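Local coordinates for translocator protein BipD (Burkholderia pseudomallei, PDB 2IZP) that is required for invasion of epithelial cells and survival inside host cells, and probably regulates secretion of the effectors BipB and BipC, at residues 23-28 with 97-102; 59-64 with 245-250; 91-96 with 132-137; 193-198 with 216-221; 226-231 with 259-264. All coordinates share one frame; numbering follows the deposited sequence.

Contact 1 (23-28 with 97-102)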
# COMPACT_ATOMS: atom_id res chain seq x y z
N ALA A 23 -26.92 16.64 2.69
CA ALA A 23 -27.11 17.52 3.84
C ALA A 23 -26.92 16.75 5.14
O ALA A 23 -25.80 16.69 5.66
CB ALA A 23 -28.48 18.17 3.78
N GLY A 24 -27.99 16.18 5.68
CA GLY A 24 -27.95 15.44 6.93
C GLY A 24 -26.96 14.29 6.91
O GLY A 24 -27.36 13.13 6.80
N ALA A 25 -25.67 14.60 7.02
CA ALA A 25 -24.62 13.59 6.95
C ALA A 25 -24.67 12.64 8.14
O ALA A 25 -23.96 12.80 9.13
CB ALA A 25 -23.26 14.26 6.83
N ARG A 26 -25.53 11.65 8.00
CA ARG A 26 -25.77 10.52 8.87
C ARG A 26 -24.60 9.54 8.84
O ARG A 26 -24.13 9.19 7.75
CB ARG A 26 -27.05 9.81 8.42
CG ARG A 26 -26.96 9.09 7.09
CD ARG A 26 -26.89 10.02 5.89
NE ARG A 26 -28.04 9.90 5.00
CZ ARG A 26 -28.52 10.90 4.28
NH1 ARG A 26 -27.95 12.10 4.35
NH2 ARG A 26 -29.57 10.71 3.49
N ALA A 27 -24.12 9.10 10.00
CA ALA A 27 -22.97 8.20 10.02
C ALA A 27 -22.76 7.50 11.36
O ALA A 27 -21.61 7.38 11.79
CB ALA A 27 -21.71 8.98 9.66
N MET A 28 -23.83 7.04 11.98
CA MET A 28 -23.84 6.48 13.33
C MET A 28 -23.50 5.00 13.40
O MET A 28 -23.12 4.50 14.46
CB MET A 28 -25.23 6.67 13.95
CG MET A 28 -25.35 7.82 14.93
SD MET A 28 -27.07 8.13 15.39
CE MET A 28 -27.08 7.58 17.09
N GLU A 97 -16.33 15.49 4.34
CA GLU A 97 -16.74 16.77 3.81
C GLU A 97 -18.20 17.05 4.18
O GLU A 97 -18.52 18.14 4.65
CB GLU A 97 -16.56 16.78 2.30
CG GLU A 97 -15.18 17.16 1.77
CD GLU A 97 -15.17 17.01 0.26
OE1 GLU A 97 -15.78 17.85 -0.42
OE2 GLU A 97 -14.57 16.04 -0.27
N ARG A 98 -19.06 16.06 3.96
CA ARG A 98 -20.48 16.18 4.28
C ARG A 98 -20.63 16.47 5.77
O ARG A 98 -21.31 17.43 6.15
CB ARG A 98 -21.26 14.94 3.87
CG ARG A 98 -22.09 15.05 2.60
CD ARG A 98 -21.84 13.92 1.62
NE ARG A 98 -22.92 13.73 0.66
CZ ARG A 98 -22.92 12.98 -0.43
NH1 ARG A 98 -21.85 12.27 -0.80
NH2 ARG A 98 -24.00 12.90 -1.20
N LEU A 99 -19.98 15.66 6.60
CA LEU A 99 -19.94 15.87 8.04
C LEU A 99 -19.49 17.28 8.42
O LEU A 99 -20.09 17.89 9.31
CB LEU A 99 -19.01 14.86 8.72
CG LEU A 99 -19.29 13.38 8.44
CD1 LEU A 99 -18.44 12.49 9.34
CD2 LEU A 99 -20.77 13.07 8.63
N GLU A 100 -18.45 17.77 7.76
CA GLU A 100 -17.85 19.08 7.96
C GLU A 100 -18.72 20.24 7.50
O GLU A 100 -18.71 21.32 8.08
CB GLU A 100 -16.50 19.15 7.22
CG GLU A 100 -15.80 20.49 7.38
CD GLU A 100 -14.57 20.63 6.52
OE1 GLU A 100 -14.67 20.36 5.30
OE2 GLU A 100 -13.50 20.99 7.05
N THR A 101 -19.50 20.06 6.43
CA THR A 101 -20.45 21.09 6.02
C THR A 101 -21.53 21.27 7.08
O THR A 101 -21.89 22.37 7.47
CB THR A 101 -21.11 20.74 4.68
OG1 THR A 101 -20.17 20.05 3.84
CG2 THR A 101 -21.51 22.00 3.92
N GLU A 102 -22.04 20.13 7.55
CA GLU A 102 -23.07 20.12 8.58
C GLU A 102 -22.60 20.83 9.84
O GLU A 102 -23.25 21.74 10.35
CB GLU A 102 -23.48 18.68 8.91
CG GLU A 102 -24.98 18.44 8.98
CD GLU A 102 -25.35 17.00 9.30
OE1 GLU A 102 -26.33 16.78 10.04
OE2 GLU A 102 -24.67 16.07 8.80
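R98 meets the N-terminal loop through its backbone and the root of its side chain. The methyl of A25 lies 3.6 Å from R98 CB and is equally close to the carbonyl carbon of R98. The rest of the R98 chain bends at chi2 and leads to a guanidinium whose NE is 6.4 Å from R26 NH1. The two charged groups do not touch.

L99 comes next and makes the apolar part of the contact. Only its CD2 branch reaches the loop. CD2 sits 3.3 Å from A25 CB, tighter than a usual carbon contact, and it also lies against the carbonyl oxygen of A25. A27 CB adds a looser contact to the same methyl. The isobutyl group of L99 also touches V283 and L286 of helix 244-293, so this leucine lies between the loop and the long C-terminal helix.

The loop is the first ordered part of the chain and runs just before helix 30-34. It has no regular structure of its own here, but A25 is the centre of an inverse gamma turn. R26 N and R26 NH1 each give a weak hydrogen bond to G24 O. At this turn the A25 CB points toward helix 75-103.

One turn beyond R98, E102 reaches the loop with a chain extended beyond CG (chi2 180°). Its OE2 accepts a bond from A25 N at 2.5 Å. The bond is weak, because the N-H points well off the oxygen, at 119°. A23 O is 3.4 Å from E102 OE2, but both are acceptors and no bond forms. E102 touches I290 of helix 244-293 as well.

Contact 2 (59-64 with 245-250); sequences LPDRID and ARYQAW
Y247 and Q248 of helix 245-250 meet the chain where it enters the strand at 61-63. This strand is the first of a two-stranded antiparallel hairpin with 66-68, and D61 is bonded to V68 through the backbone. The helix segment lies near the start of helix 244-293, in a predicted coiled coil. The strand and helix axes approach to 9.2 Å, with their directions 129° apart.

Y247 can be followed outward. Its CB directs the ring toward the loop, with CG anti to the backbone N. Along one edge of the ring, CE1 lies 3.2 Å from P60 O and is the ring atom nearest D61 CA. CZ is close to P60 O too. At the tip, OH gives a hydrogen bond of 2.7 Å to P60 O. That oxygen lies at the ring edge, near the ring plane, but the hydroxyl stands 42° out of the carbonyl plane. OH also touches L59 CB and P60 CD. Elsewhere the Y247 side chain touches I165 of strand 165-167.

L59 extends the contact along the helix. Its CD1 meets the six-membered ring of W250 at CZ3, and the two side chains cross at about a right angle. W250 is itself stacked on F254.

Q248 bends at chi2, which brings its amide back toward D61. Its NE2 bonds to D61 OD1 at 2.5 Å, on the syn side of the carboxylate, with the amide and carboxylate planes 43° apart.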
# COMPACT_ATOMS: atom_id res chain seq x y z
N LEU A 59 9.07 -19.52 -8.77
CA LEU A 59 10.13 -19.63 -9.76
C LEU A 59 10.02 -20.99 -10.43
O LEU A 59 9.46 -21.92 -9.83
CB LEU A 59 11.51 -19.43 -9.13
CG LEU A 59 11.86 -18.09 -8.48
CD1 LEU A 59 13.21 -18.19 -7.78
CD2 LEU A 59 11.87 -16.93 -9.46
N PRO A 60 10.51 -21.19 -11.64
CA PRO A 60 10.52 -22.57 -12.16
C PRO A 60 11.33 -23.46 -11.23
O PRO A 60 12.14 -22.94 -10.45
CB PRO A 60 11.16 -22.43 -13.53
CG PRO A 60 10.91 -21.00 -13.92
CD PRO A 60 11.04 -20.23 -12.62
N ASP A 61 11.12 -24.78 -11.30
CA ASP A 61 11.86 -25.74 -10.49
C ASP A 61 12.15 -27.01 -11.27
O ASP A 61 11.62 -27.26 -12.35
CB ASP A 61 11.07 -26.08 -9.22
CG ASP A 61 11.87 -26.81 -8.16
OD1 ASP A 61 13.09 -26.56 -8.03
OD2 ASP A 61 11.29 -27.66 -7.44
N ARG A 62 13.01 -27.86 -10.72
CA ARG A 62 13.19 -29.19 -11.31
C ARG A 62 12.91 -30.24 -10.23
O ARG A 62 13.52 -30.20 -9.16
CB ARG A 62 14.58 -29.35 -11.92
CG ARG A 62 15.04 -30.78 -12.09
CD ARG A 62 15.15 -31.20 -13.54
NE ARG A 62 15.94 -30.31 -14.38
CZ ARG A 62 15.85 -30.21 -15.70
NH1 ARG A 62 14.97 -30.95 -16.37
NH2 ARG A 62 16.63 -29.36 -16.35
N ILE A 63 11.98 -31.15 -10.51
CA ILE A 63 11.55 -32.16 -9.57
C ILE A 63 11.65 -33.56 -10.16
O ILE A 63 11.18 -33.80 -11.27
CB ILE A 63 10.08 -32.00 -9.12
CG1 ILE A 63 9.72 -30.66 -8.48
CG2 ILE A 63 9.72 -33.15 -8.19
CD1 ILE A 63 8.31 -30.20 -8.79
N ASP A 64 12.27 -34.48 -9.44
CA ASP A 64 12.43 -35.86 -9.87
C ASP A 64 13.04 -35.98 -11.27
O ASP A 64 12.83 -36.98 -11.96
CB ASP A 64 11.09 -36.60 -9.86
CG ASP A 64 10.33 -36.58 -8.56
OD1 ASP A 64 10.92 -36.70 -7.47
OD2 ASP A 64 9.08 -36.45 -8.63
N ALA A 245 21.18 -29.02 -7.40
CA ALA A 245 21.43 -28.59 -6.02
C ALA A 245 21.67 -27.10 -5.88
O ALA A 245 21.14 -26.45 -4.98
CB ALA A 245 22.61 -29.38 -5.47
N ARG A 246 22.47 -26.51 -6.77
CA ARG A 246 22.82 -25.11 -6.78
C ARG A 246 21.61 -24.22 -7.04
O ARG A 246 21.39 -23.21 -6.37
CB ARG A 246 23.89 -24.84 -7.85
CG ARG A 246 25.22 -24.32 -7.32
CD ARG A 246 25.06 -23.01 -6.56
NE ARG A 246 26.02 -22.00 -7.02
CZ ARG A 246 27.34 -22.15 -6.94
NH1 ARG A 246 27.86 -23.26 -6.41
NH2 ARG A 246 28.16 -21.20 -7.37
N TYR A 247 20.79 -24.60 -8.02
CA TYR A 247 19.61 -23.82 -8.34
C TYR A 247 18.62 -23.75 -7.18
O TYR A 247 18.09 -22.69 -6.86
CB TYR A 247 18.93 -24.41 -9.59
CG TYR A 247 17.68 -23.63 -9.96
CD1 TYR A 247 16.41 -24.11 -9.64
CD2 TYR A 247 17.77 -22.42 -10.61
CE1 TYR A 247 15.29 -23.37 -9.99
CE2 TYR A 247 16.65 -21.68 -10.96
CZ TYR A 247 15.40 -22.17 -10.64
OH TYR A 247 14.28 -21.45 -10.99
N GLN A 248 18.37 -24.90 -6.57
CA GLN A 248 17.49 -25.05 -5.42
C GLN A 248 17.88 -24.08 -4.32
O GLN A 248 17.06 -23.36 -3.75
CB GLN A 248 17.55 -26.49 -4.89
CG GLN A 248 17.13 -27.56 -5.87
CD GLN A 248 15.68 -27.48 -6.30
OE1 GLN A 248 14.76 -27.47 -5.48
NE2 GLN A 248 15.43 -27.42 -7.61
N ALA A 249 19.17 -24.06 -4.03
CA ALA A 249 19.74 -23.20 -2.99
C ALA A 249 19.47 -21.74 -3.30
O ALA A 249 19.01 -21.01 -2.42
CB ALA A 249 21.23 -23.47 -2.87
N TRP A 250 19.74 -21.36 -4.55
CA TRP A 250 19.48 -20.02 -5.02
C TRP A 250 17.98 -19.72 -4.95
O TRP A 250 17.57 -18.65 -4.51
CB TRP A 250 19.99 -19.76 -6.45
CG TRP A 250 19.51 -18.41 -6.94
CD1 TRP A 250 20.03 -17.19 -6.62
CD2 TRP A 250 18.40 -18.15 -7.81
NE1 TRP A 250 19.30 -16.19 -7.25
CE2 TRP A 250 18.30 -16.76 -7.98
CE3 TRP A 250 17.47 -18.98 -8.45
CZ2 TRP A 250 17.32 -16.18 -8.78
CZ3 TRP A 250 16.51 -18.39 -9.24
CH2 TRP A 250 16.43 -17.01 -9.40

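Contact 3 (91-96 with 132-137)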
# COMPACT_ATOMS: atom_id res chain seq x y z
N ALA A 91 -14.48 8.13 -1.09
CA ALA A 91 -15.68 7.95 -0.28
C ALA A 91 -15.47 8.47 1.13
O ALA A 91 -16.27 9.24 1.67
CB ALA A 91 -16.07 6.48 -0.26
N GLN A 92 -14.37 8.05 1.75
CA GLN A 92 -14.01 8.58 3.06
C GLN A 92 -13.90 10.10 2.99
O GLN A 92 -14.24 10.82 3.93
CB GLN A 92 -12.69 8.00 3.55
CG GLN A 92 -12.70 6.53 3.92
CD GLN A 92 -11.31 6.03 4.24
OE1 GLN A 92 -10.34 6.34 3.54
NE2 GLN A 92 -11.18 5.24 5.30
N ARG A 93 -13.39 10.61 1.88
CA ARG A 93 -13.19 12.07 1.84
C ARG A 93 -14.51 12.78 1.57
O ARG A 93 -14.71 13.93 1.96
CB ARG A 93 -12.12 12.44 0.81
CG ARG A 93 -11.85 13.92 0.67
CD ARG A 93 -10.37 14.25 0.47
NE ARG A 93 -10.18 15.67 0.19
CZ ARG A 93 -9.13 16.44 0.35
NH1 ARG A 93 -7.97 16.00 0.83
NH2 ARG A 93 -9.22 17.73 0.02
N ASN A 94 -15.45 12.10 0.92
CA ASN A 94 -16.72 12.78 0.66
C ASN A 94 -17.64 12.72 1.88
O ASN A 94 -18.50 13.58 2.07
CB ASN A 94 -17.38 12.21 -0.59
CG ASN A 94 -16.61 12.44 -1.88
OD1 ASN A 94 -16.50 11.54 -2.72
ND2 ASN A 94 -16.06 13.63 -2.06
N LEU A 95 -17.47 11.73 2.74
CA LEU A 95 -18.22 11.66 4.00
C LEU A 95 -17.73 12.69 5.00
O LEU A 95 -18.49 13.36 5.70
CB LEU A 95 -18.10 10.24 4.57
CG LEU A 95 -19.13 9.81 5.62
CD1 LEU A 95 -20.56 10.00 5.13
CD2 LEU A 95 -18.89 8.36 6.00
N LEU A 96 -16.41 12.85 5.12
CA LEU A 96 -15.86 13.85 6.03
C LEU A 96 -16.31 15.26 5.65
O LEU A 96 -16.61 16.11 6.48
CB LEU A 96 -14.34 13.81 6.01
CG LEU A 96 -13.59 13.33 7.24
CD1 LEU A 96 -12.11 13.65 7.10
CD2 LEU A 96 -14.16 13.94 8.51
N GLN A 132 -7.06 16.69 10.22
CA GLN A 132 -6.20 15.55 10.53
C GLN A 132 -6.76 14.29 9.87
O GLN A 132 -6.02 13.39 9.48
CB GLN A 132 -6.07 15.36 12.04
CG GLN A 132 -4.92 14.46 12.46
CD GLN A 132 -3.57 15.12 12.26
OE1 GLN A 132 -3.17 15.41 11.14
NE2 GLN A 132 -2.86 15.37 13.36
N GLY A 133 -8.09 14.26 9.76
CA GLY A 133 -8.79 13.17 9.11
C GLY A 133 -8.50 13.19 7.62
O GLY A 133 -8.20 12.16 7.02
N LYS A 134 -8.59 14.39 7.04
CA LYS A 134 -8.29 14.55 5.62
C LYS A 134 -6.89 14.01 5.31
O LYS A 134 -6.74 13.00 4.62
CB LYS A 134 -8.41 16.01 5.21
CG LYS A 134 -9.82 16.43 4.80
CD LYS A 134 -9.82 17.75 4.06
CE LYS A 134 -11.22 18.29 3.80
NZ LYS A 134 -12.17 17.94 4.89
N SER A 135 -5.91 14.71 5.86
CA SER A 135 -4.49 14.42 5.78
C SER A 135 -4.22 12.94 5.94
O SER A 135 -3.54 12.29 5.14
CB SER A 135 -3.74 15.22 6.85
OG SER A 135 -2.33 15.10 6.73
N ASP A 136 -4.76 12.36 7.01
CA ASP A 136 -4.57 10.93 7.24
C ASP A 136 -5.09 10.11 6.07
O ASP A 136 -4.44 9.20 5.55
CB ASP A 136 -5.24 10.51 8.55
CG ASP A 136 -4.45 10.95 9.77
OD1 ASP A 136 -3.26 11.30 9.59
OD2 ASP A 136 -5.00 10.94 10.89
N ILE A 137 -6.30 10.42 5.63
CA ILE A 137 -6.86 9.72 4.48
C ILE A 137 -5.93 9.78 3.27
O ILE A 137 -5.57 8.78 2.66
CB ILE A 137 -8.24 10.32 4.11
CG1 ILE A 137 -9.26 10.27 5.25
CG2 ILE A 137 -8.78 9.68 2.85
CD1 ILE A 137 -10.53 11.04 4.98
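R93 and K134 mark the closest backbone approach, with CA atoms 6.7 Å apart. The helix segments 91-96 and 132-137 run antiparallel, 172° between directions, and their axes come within 10.1 Å.

L96 reaches across with its CD1 branch. CD1 lies 3.6 Å from K134 N and also meets the carbonyl carbon of G133. The methyl thus rests directly on the opposing backbone, at a residue that has no side chain in the way. The same CD1 touches I137 CD1 at 3.7 Å. With CG1 beside its backbone N (chi1 -59°), I137 sends CD1 toward L96 and Q92, where it approaches Q92 CB and Q92 O. Its other branch, CG2, meets Q92 OE1 as the two side chains slide past each other in opposite directions.

This is the packing of two antiparallel helices in a bundle: helix 75-103 against helix 123-160, the latter in a predicted coiled coil. Helix 244-293 covers the apolar side, where F279 touches Q92 and I137 and L286 touches L96.

On the more open side R93 crosses K134 at about a right angle. K134 CD lies 3.9 Å above the guanidinium plane, over its centre. This contact uses a methylene of the lysine, and K134 NZ stays 5.6 Å from R93 NE. R93 NH1 forms a salt bridge with D138, and K134 NZ makes a long, weak ion pair with E100.

Contact 4 (193-198 with 216-221)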
# COMPACT_ATOMS: atom_id res chain seq x y z
N THR A 193 7.70 7.02 -6.02
CA THR A 193 7.96 8.12 -5.09
C THR A 193 6.65 8.66 -4.52
O THR A 193 5.69 8.86 -5.26
CB THR A 193 8.71 9.29 -5.75
OG1 THR A 193 10.02 8.87 -6.15
CG2 THR A 193 8.90 10.43 -4.76
N MET A 194 6.65 8.88 -3.21
CA MET A 194 5.45 9.33 -2.51
C MET A 194 5.67 10.70 -1.88
O MET A 194 6.79 11.09 -1.56
CB MET A 194 5.04 8.27 -1.49
CG MET A 194 4.27 7.10 -2.10
SD MET A 194 4.71 5.48 -1.49
CE MET A 194 6.16 5.08 -2.47
N GLN A 195 4.57 11.43 -1.73
CA GLN A 195 4.56 12.78 -1.19
C GLN A 195 3.42 13.02 -0.20
O GLN A 195 2.25 13.14 -0.56
CB GLN A 195 4.46 13.81 -2.32
CG GLN A 195 4.32 15.24 -1.79
CD GLN A 195 5.60 15.69 -1.10
OE1 GLN A 195 6.68 15.56 -1.67
NE2 GLN A 195 5.50 16.21 0.11
N LEU A 196 3.79 13.11 1.07
CA LEU A 196 2.95 13.40 2.20
C LEU A 196 2.33 14.79 2.18
O LEU A 196 3.03 15.77 1.90
CB LEU A 196 3.78 13.26 3.48
CG LEU A 196 4.21 11.82 3.80
CD1 LEU A 196 4.99 11.79 5.10
CD2 LEU A 196 2.98 10.92 3.86
N PRO A 197 1.04 14.87 2.48
CA PRO A 197 0.29 16.13 2.54
C PRO A 197 0.99 17.23 3.33
O PRO A 197 1.78 16.95 4.23
CB PRO A 197 -0.99 15.73 3.29
CG PRO A 197 -1.19 14.30 2.87
CD PRO A 197 0.19 13.71 2.80
N LYS A 198 0.70 18.48 2.99
CA LYS A 198 1.30 19.64 3.62
C LYS A 198 0.85 19.86 5.06
O LYS A 198 -0.25 20.34 5.32
CB LYS A 198 0.97 20.90 2.79
CG LYS A 198 -0.49 20.97 2.39
CD LYS A 198 -0.93 22.39 2.05
CE LYS A 198 -2.43 22.55 2.19
NZ LYS A 198 -2.85 23.96 1.92
N SER A 216 12.03 11.90 3.63
CA SER A 216 12.82 13.13 3.71
C SER A 216 12.28 14.09 4.75
O SER A 216 11.79 13.69 5.81
CB SER A 216 12.82 13.82 2.34
OG SER A 216 11.49 14.08 1.93
N ASP A 217 12.36 15.39 4.47
CA ASP A 217 11.87 16.39 5.41
C ASP A 217 10.93 17.36 4.68
O ASP A 217 10.33 18.23 5.29
CB ASP A 217 13.02 17.13 6.09
CG ASP A 217 13.68 16.28 7.16
OD1 ASP A 217 14.84 16.56 7.52
OD2 ASP A 217 13.03 15.33 7.64
N SER A 218 10.86 17.14 3.38
CA SER A 218 9.93 17.74 2.45
C SER A 218 8.65 16.91 2.39
O SER A 218 7.66 17.29 1.78
CB SER A 218 10.57 17.83 1.06
OG SER A 218 9.63 18.21 0.08
N GLY A 219 8.71 15.75 3.04
CA GLY A 219 7.64 14.78 3.10
C GLY A 219 7.69 13.81 1.94
O GLY A 219 6.68 13.23 1.55
N VAL A 220 8.88 13.63 1.37
CA VAL A 220 9.04 12.76 0.21
C VAL A 220 9.29 11.32 0.64
O VAL A 220 10.36 10.96 1.13
CB VAL A 220 10.18 13.27 -0.70
CG1 VAL A 220 10.68 12.19 -1.65
CG2 VAL A 220 9.71 14.49 -1.49
N VAL A 221 8.26 10.49 0.46
CA VAL A 221 8.36 9.10 0.89
C VAL A 221 9.00 8.25 -0.20
O VAL A 221 8.60 8.33 -1.36
CB VAL A 221 6.99 8.49 1.25
CG1 VAL A 221 7.15 7.06 1.77
CG2 VAL A 221 6.26 9.37 2.25
O HOH W 1 4.97 17.25 3.41
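M194 pairs with V221 through two backbone bonds, M194 N to V221 O at 2.7 Å and V221 N to M194 O at 2.6 Å. Q195 and V220 form the next, non-hydrogen-bonded pair of this short antiparallel ladder. Beyond it L196 N bonds to G219 O.

On the face of M194 and V221, their CB atoms are 3.4 Å apart, closer than usual for carbons. V221 CG2 meets L196 CG there, crossing at about a right angle. On the other face, Q195 OE1 touches V220 CG2. CG of Q195 is anti to the backbone N (chi1 175°), and a bend at chi2 folds the amide back. NE2 then gives a nearly straight bond (168°) to S218 O, which lies in the amide plane, and a second to L196 O.

In the turn at 216-219, S216 OG accepts from V220 N. Water 1 can donate to L196 O (2.9 Å) and to S218 O, though it has more acceptors in reach than protons. L196 also packs on I215 of strand 213-215 and on A139 of helix 123-160, linking the three-stranded sheet to the bundle.

Both N-H directions of the Q195 amide are used, which would fix its rotation and tie the edge strand to the turn.

Contact 5 (226-231 with 259-264); sequences DKLIKM and DNIQND
K227 lies across N260 at about a right angle and meets D264 from the opposite direction. Its CD packs 3.3 Å from N260 CB and also lies against I261 CG1. The extended chain brings CE beside D264, and the bend at chi4 (-43°) leaves NZ at the side of the carboxylate, farther off than CE. CE comes too close to D264 OD2 in the model, so the detail is doubtful. A salt bridge joins K227 NZ to D264 OD2 at 3.4 Å. Water 2 is 3.0 Å from K227 NZ, which donates to it, and gives a weak bond to D264 OD1.

Beside the polar pair the contact is apolar. I261 CD1 meets M231 CE at 3.3 Å, a tight approach between two side chains that cross obliquely. A bend at chi3 (-82°) brings the M231 methyl there. L228 crosses I261 at about a right angle, with its CD2 4.0 Å from I261 CD1. Y150 and V154 of helix 123-160 touch both L228 and I261.

The short helix 226-232 packs antiparallel (171°) on helix 244-293 in the predicted coiled coil, with I261, L228 and M231 on the buried side and K227 and D264 on the partly exposed side.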
# COMPACT_ATOMS: atom_id res chain seq x y z
N ASP A 226 16.67 -1.98 -0.27
CA ASP A 226 17.53 -3.01 0.32
C ASP A 226 17.18 -4.45 -0.05
O ASP A 226 18.08 -5.24 -0.38
CB ASP A 226 17.52 -2.84 1.84
CG ASP A 226 16.45 -3.55 2.62
OD1 ASP A 226 16.82 -4.21 3.63
OD2 ASP A 226 15.24 -3.48 2.29
N LYS A 227 15.93 -4.89 -0.04
CA LYS A 227 15.64 -6.30 -0.34
C LYS A 227 15.83 -6.63 -1.82
O LYS A 227 16.21 -7.74 -2.19
CB LYS A 227 14.21 -6.65 0.07
CG LYS A 227 13.95 -6.48 1.56
CD LYS A 227 12.84 -7.39 2.05
CE LYS A 227 12.19 -6.85 3.31
NZ LYS A 227 13.18 -6.33 4.28
N LEU A 228 15.57 -5.66 -2.68
CA LEU A 228 15.79 -5.82 -4.12
C LEU A 228 17.29 -5.91 -4.43
O LEU A 228 17.71 -6.54 -5.39
CB LEU A 228 15.14 -4.65 -4.87
CG LEU A 228 13.62 -4.52 -4.75
CD1 LEU A 228 13.14 -3.16 -5.23
CD2 LEU A 228 12.92 -5.62 -5.52
N ILE A 229 18.09 -5.26 -3.59
CA ILE A 229 19.54 -5.21 -3.76
C ILE A 229 20.13 -6.58 -3.46
O ILE A 229 20.99 -7.06 -4.19
CB ILE A 229 20.23 -4.19 -2.83
CG1 ILE A 229 19.80 -2.74 -3.07
CG2 ILE A 229 21.74 -4.33 -2.94
CD1 ILE A 229 19.98 -2.32 -4.51
N LYS A 230 19.66 -7.20 -2.38
CA LYS A 230 20.15 -8.55 -2.09
C LYS A 230 19.70 -9.54 -3.16
O LYS A 230 20.40 -10.47 -3.58
CB LYS A 230 19.71 -8.97 -0.69
CG LYS A 230 19.98 -7.97 0.41
CD LYS A 230 19.15 -8.29 1.65
CE LYS A 230 19.93 -7.97 2.92
NZ LYS A 230 20.77 -9.13 3.37
N MET A 231 18.47 -9.39 -3.65
CA MET A 231 18.04 -10.32 -4.70
C MET A 231 18.92 -10.14 -5.93
O MET A 231 19.30 -11.12 -6.58
CB MET A 231 16.55 -10.09 -5.00
CG MET A 231 15.71 -10.29 -3.73
SD MET A 231 13.93 -10.11 -3.99
CE MET A 231 13.73 -8.37 -3.90
N ASP A 259 9.77 -13.31 0.01
CA ASP A 259 8.83 -13.44 1.13
C ASP A 259 9.07 -12.26 2.06
O ASP A 259 8.15 -11.71 2.66
CB ASP A 259 8.99 -14.78 1.85
CG ASP A 259 8.33 -15.94 1.15
OD1 ASP A 259 7.57 -15.72 0.18
OD2 ASP A 259 8.54 -17.11 1.55
N ASN A 260 10.33 -11.86 2.18
CA ASN A 260 10.64 -10.74 3.06
C ASN A 260 9.91 -9.49 2.59
O ASN A 260 9.51 -8.62 3.35
CB ASN A 260 12.13 -10.44 3.10
CG ASN A 260 12.89 -11.26 4.11
OD1 ASN A 260 14.12 -11.21 4.16
ND2 ASN A 260 12.16 -12.02 4.92
N ILE A 261 9.74 -9.41 1.28
CA ILE A 261 9.07 -8.22 0.74
C ILE A 261 7.58 -8.31 0.99
O ILE A 261 6.91 -7.33 1.30
CB ILE A 261 9.33 -8.09 -0.77
CG1 ILE A 261 10.82 -7.93 -1.13
CG2 ILE A 261 8.51 -6.98 -1.38
CD1 ILE A 261 10.94 -7.31 -2.51
N GLN A 262 7.04 -9.51 0.80
CA GLN A 262 5.61 -9.70 1.06
C GLN A 262 5.26 -9.27 2.48
O GLN A 262 4.28 -8.58 2.73
CB GLN A 262 5.23 -11.17 0.87
CG GLN A 262 3.76 -11.42 1.20
CD GLN A 262 3.37 -12.86 0.94
OE1 GLN A 262 2.36 -13.33 1.46
NE2 GLN A 262 4.16 -13.55 0.13
N ASN A 263 6.14 -9.69 3.38
CA ASN A 263 6.02 -9.35 4.80
C ASN A 263 5.95 -7.84 4.99
O ASN A 263 5.03 -7.37 5.67
CB ASN A 263 7.18 -9.96 5.58
CG ASN A 263 6.85 -11.35 6.08
OD1 ASN A 263 6.38 -12.20 5.32
ND2 ASN A 263 7.10 -11.59 7.36
N ASP A 264 6.86 -7.06 4.41
CA ASP A 264 6.79 -5.61 4.55
C ASP A 264 5.48 -5.04 4.03
O ASP A 264 4.94 -4.08 4.58
CB ASP A 264 7.89 -4.87 3.79
CG ASP A 264 9.31 -5.18 4.19
OD1 ASP A 264 9.51 -5.73 5.29
OD2 ASP A 264 10.22 -4.87 3.38
O HOH W 2 12.24 -4.05 5.94

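Overall arrangement
From the N terminus, contact 1 ties the first ordered loop to the end of helix 75-103. Contact 2 opens before that helix and closes late, at the start of helix 244-293, so it crosses contact 1. Contact 3 crosses contact 1 as well and joins helices 75-103 and 123-160; the two meet through E100 and K134. Contacts 3 and 4 both fall within the span of contact 2. Contact 4 joins edge strand 194-195 to strand 220-223 in a three-stranded sheet and touches contact 3 where S135 meets P197. Contact 5 crosses contact 2 and fastens helix 226-232 to helix 244-293. Contacts 1 and 2 lie on opposite sides of the chain's centre, with centres 58 Å apart.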